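Local atomic coordinates of CELL WALL surface anchor family protein (Streptococcus pneumoniae, PDB entry 2WW8), a protein that serves as an adhesin of the pneumococcal pilus and probably mediates attachment of the bacterium to host cells. Residues Q171-N176 against I718-K723; I184-L189 against L700-V705; G205-V210 against K673-Y678; V215-D220 against T588-I593; L623-G628 against G644-N649. One frame throughout, in Å; residues are numbered along the deposited sequence.

Interaction 1 of 5, residues Q171-N176 against I718-K723; sequences QHKALN and IRDVRK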
# COMPACT_ATOMS: atom_id res chain seq x y z
N GLN A 171 -21.49 -11.07 -5.61
CA GLN A 171 -21.31 -9.66 -5.96
C GLN A 171 -20.63 -8.88 -4.84
O GLN A 171 -20.52 -9.37 -3.72
CB GLN A 171 -22.66 -9.01 -6.31
CG GLN A 171 -23.37 -9.66 -7.51
CD GLN A 171 -22.58 -9.46 -8.81
OE1 GLN A 171 -21.89 -10.38 -9.26
NE2 GLN A 171 -22.66 -8.27 -9.40
N HIS A 172 -20.17 -7.66 -5.13
CA HIS A 172 -19.38 -6.92 -4.15
C HIS A 172 -20.10 -5.65 -3.71
O HIS A 172 -20.79 -4.97 -4.49
CB HIS A 172 -18.00 -6.60 -4.71
CG HIS A 172 -17.06 -7.77 -4.72
ND1 HIS A 172 -17.19 -8.84 -5.58
CD2 HIS A 172 -15.98 -8.04 -3.95
CE1 HIS A 172 -16.23 -9.72 -5.35
NE2 HIS A 172 -15.48 -9.25 -4.37
N LYS A 173 -19.88 -5.32 -2.44
CA LYS A 173 -20.50 -4.16 -1.79
C LYS A 173 -19.62 -2.90 -1.74
O LYS A 173 -20.10 -1.79 -1.45
CB LYS A 173 -21.03 -4.58 -0.42
CG LYS A 173 -22.35 -5.30 -0.54
CD LYS A 173 -22.81 -5.95 0.75
CE LYS A 173 -23.35 -4.89 1.70
NZ LYS A 173 -24.17 -5.49 2.80
N ALA A 174 -18.34 -3.05 -2.08
CA ALA A 174 -17.40 -1.94 -1.94
C ALA A 174 -16.31 -1.99 -2.99
O ALA A 174 -15.91 -3.09 -3.41
CB ALA A 174 -16.78 -1.95 -0.55
N LEU A 175 -15.84 -0.79 -3.34
CA LEU A 175 -14.83 -0.51 -4.39
C LEU A 175 -13.75 0.45 -3.88
O LEU A 175 -14.06 1.47 -3.22
CB LEU A 175 -15.43 0.10 -5.68
CG LEU A 175 -16.65 -0.64 -6.28
CD1 LEU A 175 -17.34 0.19 -7.35
CD2 LEU A 175 -16.31 -2.03 -6.83
N ASN A 176 -12.51 0.12 -4.22
CA ASN A 176 -11.38 0.97 -3.93
C ASN A 176 -10.82 1.48 -5.26
O ASN A 176 -10.92 0.80 -6.29
CB ASN A 176 -10.28 0.19 -3.21
CG ASN A 176 -10.36 0.33 -1.69
OD1 ASN A 176 -10.96 1.28 -1.15
ND2 ASN A 176 -9.76 -0.63 -0.99
N ILE A 718 -19.24 2.56 -1.59
CA ILE A 718 -19.87 1.43 -0.91
C ILE A 718 -21.34 1.44 -1.29
O ILE A 718 -21.90 2.51 -1.65
CB ILE A 718 -19.70 1.50 0.64
CG1 ILE A 718 -20.33 2.78 1.19
CG2 ILE A 718 -18.20 1.36 1.01
CD1 ILE A 718 -20.39 2.86 2.70
N ARG A 719 -21.95 0.25 -1.24
CA ARG A 719 -23.39 0.14 -1.48
C ARG A 719 -24.01 -0.96 -0.63
O ARG A 719 -23.29 -1.71 0.04
CB ARG A 719 -23.67 -0.19 -2.95
CG ARG A 719 -23.06 -1.53 -3.33
CD ARG A 719 -23.62 -2.00 -4.63
NE ARG A 719 -23.00 -3.22 -5.12
CZ ARG A 719 -23.44 -3.86 -6.20
NH1 ARG A 719 -24.49 -3.35 -6.83
NH2 ARG A 719 -22.86 -4.97 -6.61
N ASP A 720 -25.33 -1.06 -0.69
CA ASP A 720 -26.06 -2.20 -0.11
C ASP A 720 -27.31 -2.44 -0.95
O ASP A 720 -27.64 -1.60 -1.80
CB ASP A 720 -26.45 -1.99 1.36
CG ASP A 720 -26.77 -3.31 2.08
OD1 ASP A 720 -26.51 -4.42 1.55
OD2 ASP A 720 -27.28 -3.26 3.21
N VAL A 721 -27.98 -3.57 -0.73
CA VAL A 721 -29.20 -3.89 -1.47
C VAL A 721 -30.31 -4.00 -0.42
O VAL A 721 -30.14 -4.68 0.60
CB VAL A 721 -29.08 -5.18 -2.33
CG1 VAL A 721 -28.71 -6.41 -1.49
CG2 VAL A 721 -30.39 -5.49 -3.07
N ARG A 722 -31.42 -3.30 -0.64
CA ARG A 722 -32.41 -3.24 0.41
C ARG A 722 -33.20 -4.55 0.49
O ARG A 722 -33.46 -5.20 -0.53
CB ARG A 722 -33.32 -2.06 0.12
CG ARG A 722 -33.93 -1.47 1.35
CD ARG A 722 -34.61 -0.23 0.80
NE ARG A 722 -33.78 0.94 0.98
CZ ARG A 722 -33.49 1.39 2.20
NH1 ARG A 722 -33.98 0.73 3.24
NH2 ARG A 722 -32.73 2.47 2.37
N LYS A 723 -33.54 -4.98 1.70
CA LYS A 723 -34.42 -6.14 1.88
C LYS A 723 -35.88 -5.84 1.56
O LYS A 723 -36.36 -4.71 1.72
CB LYS A 723 -34.32 -6.70 3.30
CG LYS A 723 -33.05 -7.49 3.51
CD LYS A 723 -32.80 -7.55 4.99
CE LYS A 723 -31.41 -8.06 5.31
NZ LYS A 723 -31.59 -8.95 6.51
O HOH W 1 -26.77 -5.87 4.08
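An antiparallel beta bridge between Ala174 and Ile718, a non-hydrogen-bonded pair, joins strand 171-184 to the short strand 717-718; one more backbone bond follows it, and the side chains of Arg719, Lys173 and Asp720 then extend the contact. The bridge packs Ile718 CG2 at 3.9 Å from Ala174 CB. One step on, Arg719 N donates to Lys173 O in the carbonyl plane at 2.8 Å.

Arg719 starts with CG in the crowded position between backbone N and carbonyl carbon (chi1 62°), then runs extended to its guanidinium, whose edge meets His172 O. This oxygen receives a side-on grip: Arg719 NE lies 2.9 Å and Arg719 NH2 3.0 Å from His172 O, which sits in the guanidinium plane, so the group's rotation is fixed. The other donor needs are met outside: Arg719 NH2 also bonds Ser142 O, to which Gln171 NE2 donates as well, and NH1 reaches Asn689 O.

Lys173 and Asp720 run alongside each other in one direction and close a salt bridge, in which Lys173 NZ meets Asp720 OD1 at 2.9 Å from above the carboxylate plane, 67° out of it. Lys173 NZ also serves Leu199 O, while Asp720 OD2 accepts a hydrogen bond from Asn202 ND2. A water accepts weakly from Lys173 NZ and can donate to Asp720 OD2 at 2.8 Å; Asp720 OD1 takes a further weak bond from Val721 N, 2.8 Å away.

Interaction 2 of 5, residues I184-L189 against L700-V705; sequences IPEGTL and LHPKEV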
# COMPACT_ATOMS: atom_id res chain seq x y z
N ILE A 184 2.38 12.45 -6.29
CA ILE A 184 2.24 13.86 -6.53
C ILE A 184 3.58 14.57 -6.43
O ILE A 184 4.57 13.99 -5.94
CB ILE A 184 1.24 14.51 -5.52
CG1 ILE A 184 1.67 14.22 -4.07
CG2 ILE A 184 -0.11 14.07 -5.85
CD1 ILE A 184 0.86 14.97 -2.99
N PRO A 185 3.65 15.82 -6.92
CA PRO A 185 4.97 16.49 -6.92
C PRO A 185 5.50 16.59 -5.49
O PRO A 185 6.68 16.55 -5.31
CB PRO A 185 4.65 17.89 -7.46
CG PRO A 185 3.54 17.65 -8.43
CD PRO A 185 2.64 16.63 -7.64
N GLU A 186 4.63 16.68 -4.48
CA GLU A 186 5.06 16.83 -3.09
C GLU A 186 5.35 15.51 -2.38
O GLU A 186 5.78 15.50 -1.21
CB GLU A 186 4.01 17.64 -2.33
CG GLU A 186 3.89 19.05 -2.79
CD GLU A 186 2.98 19.20 -4.03
OE1 GLU A 186 2.26 18.26 -4.41
OE2 GLU A 186 3.01 20.30 -4.63
N GLY A 187 5.11 14.38 -3.04
CA GLY A 187 5.35 13.07 -2.39
C GLY A 187 4.32 12.07 -2.84
O GLY A 187 4.23 11.79 -4.02
N THR A 188 3.55 11.52 -1.92
CA THR A 188 2.47 10.62 -2.32
C THR A 188 1.27 10.85 -1.39
O THR A 188 1.42 11.40 -0.29
CB THR A 188 2.91 9.15 -2.16
OG1 THR A 188 2.96 8.87 -0.76
CG2 THR A 188 4.31 8.86 -2.80
N LEU A 189 0.07 10.46 -1.82
CA LEU A 189 -1.06 10.47 -0.94
C LEU A 189 -1.86 9.21 -1.26
O LEU A 189 -1.63 8.59 -2.32
CB LEU A 189 -1.91 11.78 -1.01
CG LEU A 189 -2.42 12.22 -2.39
CD1 LEU A 189 -3.57 11.29 -2.81
CD2 LEU A 189 -2.93 13.67 -2.42
N LEU A 700 -5.47 17.44 -0.31
CA LEU A 700 -4.31 17.85 0.46
C LEU A 700 -3.91 19.24 -0.02
O LEU A 700 -3.73 19.45 -1.25
CB LEU A 700 -3.16 16.87 0.18
CG LEU A 700 -1.78 17.34 0.69
CD1 LEU A 700 -1.77 17.44 2.22
CD2 LEU A 700 -0.67 16.39 0.18
N HIS A 701 -3.79 20.20 0.89
CA HIS A 701 -3.11 21.46 0.56
C HIS A 701 -1.71 21.22 1.14
O HIS A 701 -1.59 21.23 2.36
CB HIS A 701 -3.72 22.70 1.24
CG HIS A 701 -5.02 23.13 0.64
ND1 HIS A 701 -6.20 22.45 0.86
CD2 HIS A 701 -5.34 24.17 -0.17
CE1 HIS A 701 -7.19 23.04 0.21
NE2 HIS A 701 -6.70 24.10 -0.41
N PRO A 702 -0.67 21.01 0.30
CA PRO A 702 0.64 20.74 0.88
C PRO A 702 1.18 21.88 1.74
O PRO A 702 2.00 21.62 2.60
CB PRO A 702 1.58 20.58 -0.36
CG PRO A 702 0.64 20.10 -1.42
CD PRO A 702 -0.65 20.89 -1.17
N LYS A 703 0.79 23.12 1.49
CA LYS A 703 1.36 24.28 2.22
C LYS A 703 0.21 25.25 2.45
O LYS A 703 -0.48 25.63 1.49
CB LYS A 703 2.52 24.93 1.42
CG LYS A 703 3.63 23.99 0.85
CD LYS A 703 4.84 24.69 0.13
CE LYS A 703 5.88 23.78 -0.66
NZ LYS A 703 5.62 22.48 -1.57
N GLU A 704 -0.10 25.61 3.71
CA GLU A 704 -1.07 26.70 3.95
C GLU A 704 -0.65 27.99 3.27
O GLU A 704 -1.51 28.69 2.77
CB GLU A 704 -1.41 26.93 5.43
CG GLU A 704 -2.51 25.89 5.90
CD GLU A 704 -3.93 26.44 5.98
OE1 GLU A 704 -3.94 27.65 6.36
OE2 GLU A 704 -4.97 25.71 5.70
N VAL A 705 0.65 28.24 3.13
CA VAL A 705 1.15 29.39 2.37
C VAL A 705 0.62 29.40 0.90
O VAL A 705 0.30 30.49 0.38
CB VAL A 705 2.69 29.60 2.58
CG1 VAL A 705 3.56 29.11 1.42
CG2 VAL A 705 3.00 31.06 2.85
O HOH W 2 3.39 22.46 -3.06
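Torsions set up this meeting of a hairpin turn with a strand end. Ile184 holds CG1 in the crowded position between backbone N and carbonyl carbon (chi1 55°), and Leu189 places its CG likewise, whereas Leu700 turns CG anti to its backbone N (chi1 168°). Glu186 bends at chi2 (82°), which folds its carboxylate back against Pro702.

Two methyl contacts result. Ile184 CD1 crosses obliquely to Leu700 CD2 at 3.8 Å, and Leu189 CD2 slides past in the direction opposed to Leu700, reaching Leu700 CB at 4.1 Å. Beside them Glu186 CG and the carboxylate carbon CD lie across the proline ring, with Glu186 CD 3.6 Å from Pro702 CG.

The carboxylate is the polar end of this packing. A water donates to Glu186 OE2 at 2.7 Å and accepts from Lys703 NZ at 2.7 Å, bridging charges whose own separation, Glu186 OE2 to Lys703 NZ, is 4.6 Å, beyond a salt bridge. Stronger partners lie nearby: Arg711 forms a salt bridge with Glu186 OE2, and Lys703 NZ donates to Ser592 O.

Residues Ile184 to Gly187 form a type I turn closed from both sides, with Gly187 N 3.0 Å from Ile184 O and Ile184 N also bonded to Gly187 O. This tight hairpin links strands 171-184 and 187-196. Ile184 and Leu189 rest on Leu700 of strand 699-701, and Glu186 on Pro702 just beyond it; that strand lies between strands 593-601 and 711-712 in a separate antiparallel sheet.

Interaction 3 of 5, residues G205-V210 against K673-Y678; sequences GIELTV and KVTLTY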
# COMPACT_ATOMS: atom_id res chain seq x y z
N GLY A 205 -13.66 0.48 7.65
CA GLY A 205 -12.56 1.35 8.04
C GLY A 205 -11.91 2.05 6.85
O GLY A 205 -11.67 1.40 5.82
N ILE A 206 -11.60 3.34 7.01
CA ILE A 206 -11.04 4.16 5.97
C ILE A 206 -9.63 4.57 6.43
O ILE A 206 -9.44 4.91 7.59
CB ILE A 206 -11.86 5.47 5.75
CG1 ILE A 206 -13.33 5.14 5.48
CG2 ILE A 206 -11.34 6.16 4.51
CD1 ILE A 206 -13.54 4.33 4.24
N GLU A 207 -8.69 4.56 5.49
CA GLU A 207 -7.30 4.97 5.73
C GLU A 207 -6.87 5.99 4.68
O GLU A 207 -7.04 5.73 3.49
CB GLU A 207 -6.40 3.72 5.62
CG GLU A 207 -4.89 4.01 5.69
CD GLU A 207 -4.12 2.87 5.03
OE1 GLU A 207 -3.91 2.87 3.77
OE2 GLU A 207 -3.78 1.96 5.83
N LEU A 208 -6.22 7.08 5.13
CA LEU A 208 -5.59 8.14 4.32
C LEU A 208 -4.14 8.18 4.76
O LEU A 208 -3.88 8.06 5.96
CB LEU A 208 -6.23 9.51 4.57
CG LEU A 208 -7.56 9.82 3.87
CD1 LEU A 208 -8.71 9.00 4.44
CD2 LEU A 208 -7.83 11.34 3.93
N THR A 209 -3.23 8.31 3.80
CA THR A 209 -1.84 8.53 4.12
C THR A 209 -1.31 9.70 3.27
O THR A 209 -1.88 9.99 2.21
CB THR A 209 -0.95 7.30 3.91
OG1 THR A 209 -0.69 7.08 2.52
CG2 THR A 209 -1.51 6.03 4.55
N VAL A 210 -0.23 10.33 3.76
CA VAL A 210 0.43 11.41 3.06
C VAL A 210 1.92 11.23 3.38
O VAL A 210 2.28 10.99 4.53
CB VAL A 210 -0.04 12.80 3.54
CG1 VAL A 210 0.78 13.87 2.82
CG2 VAL A 210 -1.53 13.00 3.18
N LYS A 673 5.87 9.96 6.72
CA LYS A 673 4.55 9.59 6.28
C LYS A 673 3.56 9.55 7.44
O LYS A 673 3.89 9.05 8.51
CB LYS A 673 4.65 8.27 5.60
CG LYS A 673 3.29 7.68 5.08
CD LYS A 673 3.73 6.35 4.40
CE LYS A 673 2.62 5.68 3.58
NZ LYS A 673 2.74 4.15 3.53
N VAL A 674 2.38 10.13 7.25
CA VAL A 674 1.34 10.14 8.31
C VAL A 674 0.17 9.30 7.81
O VAL A 674 -0.08 9.32 6.58
CB VAL A 674 0.85 11.59 8.47
CG1 VAL A 674 -0.38 11.70 9.37
CG2 VAL A 674 2.00 12.37 9.14
N THR A 675 -0.52 8.62 8.74
CA THR A 675 -1.70 7.77 8.48
C THR A 675 -2.88 8.17 9.36
O THR A 675 -2.74 8.31 10.59
CB THR A 675 -1.36 6.29 8.76
OG1 THR A 675 -0.21 5.94 8.00
CG2 THR A 675 -2.53 5.31 8.42
N LEU A 676 -4.04 8.38 8.73
CA LEU A 676 -5.25 8.67 9.46
C LEU A 676 -6.20 7.48 9.24
O LEU A 676 -6.36 7.01 8.11
CB LEU A 676 -5.92 9.92 8.91
CG LEU A 676 -7.37 10.18 9.36
CD1 LEU A 676 -7.47 10.62 10.81
CD2 LEU A 676 -8.06 11.25 8.50
N THR A 677 -6.82 6.94 10.30
CA THR A 677 -7.88 5.95 10.06
C THR A 677 -9.16 6.37 10.78
O THR A 677 -9.06 7.13 11.76
CB THR A 677 -7.53 4.52 10.50
OG1 THR A 677 -7.42 4.49 11.92
CG2 THR A 677 -6.27 3.94 9.85
N TYR A 678 -10.33 5.93 10.30
CA TYR A 678 -11.58 6.20 10.98
C TYR A 678 -12.59 5.22 10.36
O TYR A 678 -12.32 4.54 9.39
CB TYR A 678 -12.03 7.68 10.88
CG TYR A 678 -12.18 8.17 9.44
CD1 TYR A 678 -11.08 8.74 8.74
CD2 TYR A 678 -13.38 8.01 8.75
CE1 TYR A 678 -11.22 9.16 7.41
CE2 TYR A 678 -13.54 8.45 7.42
CZ TYR A 678 -12.46 9.01 6.76
OH TYR A 678 -12.64 9.44 5.45
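Tyr678 folds its ring back over Ile206, the partner directly across the strands. Its CG takes the crowded position between backbone N and carbonyl carbon (chi1 57°), so that Ile206 CB sits over one ring face, 3.9 Å from the centroid of the Tyr678 ring and 20° off its normal, a CH-pi contact displaced toward the rim. Ile206 CG2 lies beside the phenol end, 3.7 Å from Tyr678 OH, and Leu208 CD1 approaches the same ring obliquely, 3.9 Å from Tyr678 CE1. The hydroxyl itself is hydrogen-bonded to Asp600.

Along this face Leu208 faces Leu676 and Val210 faces Val674, making it largely apolar. The other face carries polar groups. The Thr209 and Thr675 side chains stand next to each other, with Thr209 CG2 3.7 Å from Thr675 OG1, while Glu207, its CG anti to the backbone N, crosses obliquely to bring CG within 3.8 Å of Thr675 CG2. The polar ends of Glu207 and Thr209 find partners elsewhere: Arg192 forms a salt bridge with Glu207, and Thr209 OG1 bonds to Ser190.

Six backbone hydrogen bonds hold the register, in reciprocal pairs at Ile206-Tyr678, Leu208-Leu676 and Val210-Val674; Ile206 N lies 2.8 Å from Tyr678 O. The strand directions differ by 163°. Regular alternation of hydrogen-bonded and non-hydrogen-bonded pairs is the mark of an antiparallel ladder, here with strand 673-682 contributed by the GBS104-like, Ig-like region.

Interaction 4 of 5, residues V215-D220 against T588-I593; sequences VYEQKD and TEKKSI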
# COMPACT_ATOMS: atom_id res chain seq x y z
N VAL A 215 13.31 18.80 -0.67
CA VAL A 215 13.82 19.51 -1.86
C VAL A 215 15.07 20.29 -1.47
O VAL A 215 15.04 21.03 -0.47
CB VAL A 215 12.77 20.51 -2.42
CG1 VAL A 215 13.25 21.02 -3.79
CG2 VAL A 215 11.43 19.82 -2.54
N TYR A 216 16.18 20.09 -2.19
CA TYR A 216 17.37 20.86 -1.93
C TYR A 216 17.45 21.94 -3.01
O TYR A 216 17.26 21.64 -4.19
CB TYR A 216 18.58 19.92 -1.99
CG TYR A 216 18.49 18.82 -0.96
CD1 TYR A 216 18.75 19.08 0.38
CD2 TYR A 216 18.13 17.52 -1.33
CE1 TYR A 216 18.64 18.09 1.34
CE2 TYR A 216 18.02 16.51 -0.39
CZ TYR A 216 18.29 16.82 0.93
OH TYR A 216 18.18 15.84 1.88
N GLU A 217 17.75 23.18 -2.67
CA GLU A 217 17.80 24.20 -3.72
C GLU A 217 19.15 24.88 -3.61
O GLU A 217 19.63 25.17 -2.51
CB GLU A 217 16.61 25.19 -3.60
CG GLU A 217 15.23 24.51 -3.51
CD GLU A 217 14.03 25.45 -3.29
OE1 GLU A 217 14.07 26.60 -3.81
OE2 GLU A 217 13.04 25.06 -2.60
N GLN A 218 19.78 25.12 -4.75
CA GLN A 218 21.08 25.76 -4.72
C GLN A 218 20.85 27.24 -4.48
O GLN A 218 19.78 27.79 -4.65
CB GLN A 218 21.92 25.61 -5.99
CG GLN A 218 22.24 24.19 -6.40
CD GLN A 218 21.14 23.57 -7.26
OE1 GLN A 218 20.11 24.21 -7.61
NE2 GLN A 218 21.34 22.31 -7.58
N LYS A 219 21.92 27.89 -4.06
CA LYS A 219 21.81 29.33 -3.86
C LYS A 219 21.36 30.06 -5.16
O LYS A 219 20.72 31.11 -5.09
CB LYS A 219 23.04 29.82 -3.09
CG LYS A 219 23.38 28.75 -1.98
CD LYS A 219 22.70 28.84 -0.60
CE LYS A 219 22.82 27.53 0.17
NZ LYS A 219 23.02 27.50 1.66
N ASP A 220 21.62 29.44 -6.32
CA ASP A 220 21.10 29.90 -7.62
C ASP A 220 20.39 28.81 -8.43
O ASP A 220 21.07 27.95 -9.00
CB ASP A 220 22.22 30.49 -8.51
CG ASP A 220 21.66 31.02 -9.83
OD1 ASP A 220 20.53 30.59 -10.19
OD2 ASP A 220 22.29 31.87 -10.52
N THR A 588 19.99 24.93 0.26
CA THR A 588 19.05 24.97 1.40
C THR A 588 17.98 23.86 1.29
O THR A 588 17.53 23.50 0.23
CB THR A 588 18.30 26.32 1.52
OG1 THR A 588 17.18 26.32 0.62
CG2 THR A 588 19.18 27.53 1.18
N GLU A 589 17.55 23.30 2.40
CA GLU A 589 16.66 22.19 2.33
C GLU A 589 15.23 22.72 2.62
O GLU A 589 15.08 23.58 3.50
CB GLU A 589 17.18 21.19 3.34
CG GLU A 589 16.15 20.30 3.85
CD GLU A 589 16.62 19.33 4.94
OE1 GLU A 589 17.83 19.00 5.06
OE2 GLU A 589 15.72 18.89 5.68
N LYS A 590 14.22 22.27 1.89
CA LYS A 590 12.85 22.69 2.22
C LYS A 590 11.98 21.47 2.10
O LYS A 590 12.16 20.69 1.17
CB LYS A 590 12.36 23.74 1.22
CG LYS A 590 12.91 25.11 1.57
CD LYS A 590 12.65 26.23 0.55
CE LYS A 590 13.38 27.51 1.05
NZ LYS A 590 13.64 28.53 -0.02
N LYS A 591 11.03 21.26 3.01
CA LYS A 591 10.11 20.14 2.91
C LYS A 591 8.94 20.55 2.02
O LYS A 591 8.61 21.75 2.01
CB LYS A 591 9.72 19.69 4.31
CG LYS A 591 10.97 19.26 5.04
CD LYS A 591 10.61 18.48 6.24
CE LYS A 591 11.90 18.13 6.97
NZ LYS A 591 11.50 17.26 8.10
N SER A 592 8.38 19.62 1.26
CA SER A 592 7.29 19.88 0.33
C SER A 592 5.94 20.04 1.04
O SER A 592 5.05 20.70 0.50
CB SER A 592 7.16 18.72 -0.63
OG SER A 592 6.75 17.59 0.12
N ILE A 593 5.78 19.41 2.21
CA ILE A 593 4.54 19.54 2.99
C ILE A 593 4.87 20.38 4.22
O ILE A 593 5.67 19.99 5.07
CB ILE A 593 3.89 18.20 3.28
CG1 ILE A 593 3.52 17.58 1.93
CG2 ILE A 593 2.63 18.36 4.25
CD1 ILE A 593 3.27 16.10 2.08
O HOH W 3 19.05 16.46 4.69
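Glu589 leaves its strand with CG anti to the backbone N (chi1 154°) and stays extended, running alongside Tyr216 in the same direction. Its CB lies 4.0 Å from Tyr216 CD1 and equally near CE1. CG follows at 4.2 Å from Tyr216 CE1. At the tip, OE1 stands 3.9 Å from Tyr216 CE1, and the carboxylate and ring planes are 83° apart. A water in the plane of the ring donates to Glu589 OE1 at 2.8 Å and is hydrogen-bonded to Tyr216 OH at 3.0 Å, so the two tips share a solvent bridge. His584 also bonds Glu589 OE1, and Phe583 packs edge-to-face with Tyr216.

Beneath these side chains is an antiparallel ladder between strand 203-218 and strand 587-591. The two strands bracket the segment of chain that builds the parallel sheet and the magnesium site of Ser234, Ser236 and Asp387, a layout consistent with an integrin I-like domain, so this pair is where the chain leaves for that domain and returns. Reciprocal backbone bonds join Val215 with Lys590 and Glu217 with Thr588; in the first pair Lys590 N is 2.8 Å from Val215 O.

On the other face Glu217 crosses Lys590 at about a right angle, with Glu217 OE2 3.4 Å from Lys590 CD. The charged ends fall short of a salt bridge; Glu217 OE1 instead pairs with Lys221.

Interaction 5 of 5, residues L623-G628 against G644-N649; sequences LTANDG and GGLLKN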
# COMPACT_ATOMS: atom_id res chain seq x y z
N LEU A 623 -4.33 8.70 14.41
CA LEU A 623 -3.37 9.48 13.64
C LEU A 623 -1.98 9.07 14.13
O LEU A 623 -1.66 9.26 15.32
CB LEU A 623 -3.62 10.99 13.80
CG LEU A 623 -2.81 11.79 12.75
CD1 LEU A 623 -3.39 11.59 11.34
CD2 LEU A 623 -2.70 13.29 13.07
N THR A 624 -1.21 8.42 13.25
CA THR A 624 0.12 7.92 13.59
C THR A 624 1.08 8.37 12.49
O THR A 624 0.67 8.74 11.39
CB THR A 624 0.15 6.37 13.79
OG1 THR A 624 -0.30 5.78 12.56
CG2 THR A 624 -0.80 5.89 14.98
N ALA A 625 2.39 8.30 12.74
CA ALA A 625 3.35 8.58 11.68
C ALA A 625 4.51 7.62 11.81
O ALA A 625 4.72 7.01 12.88
CB ALA A 625 3.82 10.04 11.83
N ASN A 626 5.29 7.50 10.74
CA ASN A 626 6.28 6.44 10.61
C ASN A 626 7.57 6.78 11.33
O ASN A 626 8.51 6.02 11.23
CB ASN A 626 6.50 6.10 9.13
CG ASN A 626 7.27 7.20 8.38
OD1 ASN A 626 7.26 8.38 8.77
ND2 ASN A 626 7.98 6.80 7.33
N ASP A 627 7.64 7.88 12.08
CA ASP A 627 8.70 8.05 13.08
C ASP A 627 8.29 7.44 14.44
O ASP A 627 9.06 7.57 15.39
CB ASP A 627 9.00 9.54 13.30
CG ASP A 627 7.82 10.27 13.94
OD1 ASP A 627 6.64 9.79 13.96
OD2 ASP A 627 8.04 11.38 14.43
N GLY A 628 7.14 6.75 14.51
CA GLY A 628 6.60 6.16 15.72
C GLY A 628 5.81 7.15 16.57
O GLY A 628 5.42 6.82 17.69
N GLY A 644 6.59 14.19 20.39
CA GLY A 644 5.49 14.18 19.43
C GLY A 644 5.93 14.10 17.98
O GLY A 644 5.07 13.95 17.13
N GLY A 645 7.22 14.20 17.70
CA GLY A 645 7.77 13.98 16.37
C GLY A 645 7.01 14.67 15.25
O GLY A 645 6.63 15.85 15.34
N LEU A 646 6.79 13.95 14.17
CA LEU A 646 6.08 14.51 13.01
C LEU A 646 4.67 15.05 13.36
O LEU A 646 4.10 15.92 12.69
CB LEU A 646 5.97 13.42 11.94
CG LEU A 646 7.35 12.97 11.37
CD1 LEU A 646 7.06 11.79 10.52
CD2 LEU A 646 8.03 14.07 10.51
N LEU A 647 4.09 14.56 14.44
CA LEU A 647 2.70 14.97 14.78
C LEU A 647 2.63 16.10 15.82
O LEU A 647 1.55 16.46 16.28
CB LEU A 647 1.87 13.74 15.22
CG LEU A 647 1.79 12.66 14.14
CD1 LEU A 647 0.93 11.51 14.64
CD2 LEU A 647 1.23 13.24 12.77
N LYS A 648 3.80 16.66 16.14
CA LYS A 648 3.91 17.67 17.21
C LYS A 648 2.84 18.76 17.06
O LYS A 648 2.27 19.25 18.04
CB LYS A 648 5.33 18.27 17.09
CG LYS A 648 5.62 19.37 18.03
CD LYS A 648 7.07 19.84 17.78
CE LYS A 648 8.04 18.71 17.97
NZ LYS A 648 9.33 19.28 18.37
N ASN A 649 2.52 19.15 15.82
CA ASN A 649 1.56 20.24 15.61
C ASN A 649 0.32 19.78 14.85
O ASN A 649 -0.44 20.64 14.34
CB ASN A 649 2.27 21.43 14.89
CG ASN A 649 3.32 22.12 15.78
OD1 ASN A 649 4.52 22.25 15.45
ND2 ASN A 649 2.88 22.53 16.94
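A type I beta turn from Ala625 to Gly628, at the end of strand 621-625, meets a short 3-10 segment at Leu646 and Leu647. Asp627 makes the polar link. Its CG sits in the crowded position between backbone N and carbonyl carbon (chi1 66°), which sends OD2 to Leu646 N at 2.9 Å. The bond is nearly straight, with an angle of 164° at the hydrogen, and the donor approaches from 33° above the carboxylate plane. The other oxygen, OD1, is bonded to Ser629 OG, so each carboxylate oxygen has a partner. Gly645 CA passes 3.3 Å from Asp627 OD2, and the lack of a side chain there leaves room for this close approach.

Around the bond lies an apolar layer. Leu646 slides past Asp627 in the opposed direction, bringing its CG to 3.5 Å from Asp627 OD2, and its CD1 touches Ala625 CB at 3.9 Å. Leu647, with CG anti to the carbonyl carbon, spreads its branches along the strand: CD1 reaches Leu623 O at 3.5 Å, while CD2 meets Leu623 CD2 at 3.9 Å in an oblique crossing. Ala625 CB also faces Leu647 CG, 4.0 Å away.

Leu623 and Leu647 both continue onto Val674 of strand 673-682. What results is an aspartate-to-backbone bond from a turn to a loop packed across its strand, a turn-to-loop packing of a beta-rich domain, here within the GBS104-like, Ig-like region.

Four of the five contacts close long loops. Interaction 1 encloses interaction 2, which encloses interaction 3, which in turn encloses interactions 4 and 5 in series. Strands 171-184, 187-196 and 203-218 follow one another as neighbours, and strand 203-218 serves both interactions 3 and 4. Interactions 2 and 3 have centres about 15 Å apart and touch, as do interactions 3 and 5, about 13 Å apart through adjacent strands 673-682 and 621-625. Interactions 1 and 4 lie furthest apart, about 46 Å between centres. One domain is thus assembled from widely separated chain segments, with the domain that holds the magnesium site apparently inserted at interaction 4, along an elongated adhesin.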